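Local atomic coordinates of N-acetylmuramoyl-L-alanine amidase AmiD (Escherichia coli, PDB entry 3D2Y), a protein that hydrolyses, with a catalytic zinc ion, the amide bond between N-acetylmuramoyl residues and L-amino acids in cell-wall glycopeptides. Residues A[177-181]-A[232-236]. Sequence-based numbering, arbitrary orientation.
Sequences GAWPD and MHFRP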
loop_
_atom_site.group_PDB
_atom_site.type_symbol
_atom_site.label_atom_id
_atom_site.label_comp_id
_atom_site.label_asym_id
_atom_site.label_seq_id
_atom_site.Cartn_x
_atom_site.Cartn_y
_atom_site.Cartn_z
ATOM N N GLY A 177 -8.001 -4.017 -2.360
ATOM C CA GLY A 177 -7.869 -2.761 -1.601
ATOM C C GLY A 177 -9.175 -2.078 -1.234
ATOM O O GLY A 177 -10.270 -2.436 -1.713
ATOM N N ALA A 178 -9.033 -1.069 -0.384
ATOM C CA ALA A 178 -10.140 -0.318 0.257
ATOM C C ALA A 178 -10.667 0.796 -0.649
ATOM O O ALA A 178 -9.915 1.482 -1.349
ATOM C CB ALA A 178 -9.638 0.304 1.578
ATOM N N TRP A 179 -11.974 0.972 -0.659
ATOM C CA TRP A 179 -12.555 2.158 -1.325
ATOM C C TRP A 179 -13.862 2.465 -0.619
ATOM O O TRP A 179 -14.584 1.525 -0.285
ATOM C CB TRP A 179 -12.766 1.905 -2.817
ATOM C CG TRP A 179 -12.904 3.161 -3.616
ATOM C CD1 TRP A 179 -14.081 3.734 -4.058
ATOM C CD2 TRP A 179 -11.845 4.036 -4.039
ATOM N NE1 TRP A 179 -13.805 4.899 -4.759
ATOM C CE2 TRP A 179 -12.448 5.115 -4.739
ATOM C CE3 TRP A 179 -10.445 4.021 -3.889
ATOM C CZ2 TRP A 179 -11.690 6.160 -5.320
ATOM C CZ3 TRP A 179 -9.705 5.073 -4.437
ATOM C CH2 TRP A 179 -10.331 6.126 -5.138
ATOM N N PRO A 180 -14.158 3.769 -0.384
ATOM C CA PRO A 180 -15.370 4.196 0.303
ATOM C C PRO A 180 -16.632 4.012 -0.563
ATOM O O PRO A 180 -16.562 4.095 -1.805
ATOM C CB PRO A 180 -15.101 5.679 0.580
ATOM C CG PRO A 180 -14.206 6.103 -0.499
ATOM C CD PRO A 180 -13.332 4.925 -0.789
ATOM N N ASP A 181 -17.764 3.735 0.089
ATOM C CA ASP A 181 -19.036 3.688 -0.629
ATOM C C ASP A 181 -19.449 5.115 -0.958
ATOM O O ASP A 181 -19.537 5.969 -0.062
ATOM C CB ASP A 181 -20.108 2.967 0.196
ATOM C CG ASP A 181 -19.795 1.478 0.403
ATOM O OD1 ASP A 181 -18.951 0.908 -0.336
ATOM O OD2 ASP A 181 -20.398 0.872 1.324
ATOM N N MET A 232 -3.441 11.303 -2.619
ATOM C CA MET A 232 -2.841 10.549 -3.737
ATOM C C MET A 232 -3.457 9.169 -3.902
ATOM O O MET A 232 -3.624 8.714 -5.027
ATOM C CB MET A 232 -1.314 10.436 -3.635
ATOM C CG MET A 232 -0.574 11.729 -3.879
ATOM S SD MET A 232 1.195 11.462 -4.028
ATOM C CE MET A 232 1.696 11.147 -2.352
ATOM N N HIS A 233 -3.857 8.545 -2.786
ATOM C CA HIS A 233 -4.488 7.222 -2.795
ATOM C C HIS A 233 -6.024 7.335 -3.041
ATOM O O HIS A 233 -6.589 6.611 -3.879
ATOM C CB HIS A 233 -4.141 6.518 -1.462
ATOM C CG HIS A 233 -4.527 5.066 -1.382
ATOM N ND1 HIS A 233 -3.848 4.160 -0.586
ATOM C CD2 HIS A 233 -5.554 4.379 -1.944
ATOM C CE1 HIS A 233 -4.434 2.976 -0.677
ATOM N NE2 HIS A 233 -5.479 3.091 -1.481
ATOM N N PHE A 234 -6.690 8.244 -2.329
ATOM C CA PHE A 234 -8.137 8.203 -2.189
ATOM C C PHE A 234 -8.869 9.410 -2.763
ATOM O O PHE A 234 -10.098 9.370 -2.875
ATOM C CB PHE A 234 -8.553 8.000 -0.717
ATOM C CG PHE A 234 -8.150 6.687 -0.137
ATOM C CD1 PHE A 234 -8.893 5.536 -0.439
ATOM C CD2 PHE A 234 -7.062 6.595 0.745
ATOM C CE1 PHE A 234 -8.560 4.314 0.096
ATOM C CE2 PHE A 234 -6.712 5.333 1.279
ATOM C CZ PHE A 234 -7.488 4.200 0.964
ATOM N N ARG A 235 -8.133 10.456 -3.180
ATOM C CA ARG A 235 -8.763 11.648 -3.790
ATOM C C ARG A 235 -7.747 12.304 -4.733
ATOM O O ARG A 235 -7.291 13.423 -4.503
ATOM C CB ARG A 235 -9.267 12.638 -2.727
ATOM C CG ARG A 235 -10.477 13.505 -3.170
ATOM C CD ARG A 235 -10.106 14.676 -4.094
ATOM N NE ARG A 235 -9.153 15.571 -3.441
ATOM C CZ ARG A 235 -9.486 16.620 -2.688
ATOM N NH1 ARG A 235 -8.537 17.357 -2.135
ATOM N NH2 ARG A 235 -10.758 16.946 -2.504
ATOM N N PRO A 236 -7.336 11.562 -5.763
ATOM C CA PRO A 236 -6.220 11.973 -6.596
ATOM C C PRO A 236 -6.457 13.138 -7.532
ATOM O O PRO A 236 -5.515 13.623 -8.130
ATOM C CB PRO A 236 -5.892 10.714 -7.385
ATOM C CG PRO A 236 -7.124 9.915 -7.377
ATOM C CD PRO A 236 -7.842 10.228 -6.126
HETATM O O HOH W 1 -7.589 1.081 -2.277
#
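Helix 220-234 ends against an extended run of chain, 177-181, and its last two residues make most of the contact. H233 comes first. Its imidazole has two nitrogens to spend: ND1 is hydrogen-bonded to D153, while NE2 lies 3.0 Å from a water that donates to A178 O over 2.5 Å. The H233 carbonyl O meets the rim of the W179 indole, 3.5 Å from CZ3; this broad ring system can reach the helix end while also touching W168, Q169 and A172 of helix 168-173. Here the loop between helices 168-173 and 182-189 meets the helical C-terminal part of a chain whose zinc site belongs to the amidase fold; the H233 side chain is about 10 Å from that of the zinc ligand H151, and its ring stacks on W168. F234 then supplies the largest buried area, a flat apolar ring suited to a gap lined by three neighbours: CE1 is 4.4 Å from A178 CB, and CD1 is 4.1 Å from W179 CE3 and 4.5 Å from P180 CD. The two aromatic rings meet obliquely, with planes at 36°. The small A178 and compact P180 fit between this ring and helix 245-258. R235 breaks the helical conformation, and its long side chain heads off to salt bridges with D244 and E246.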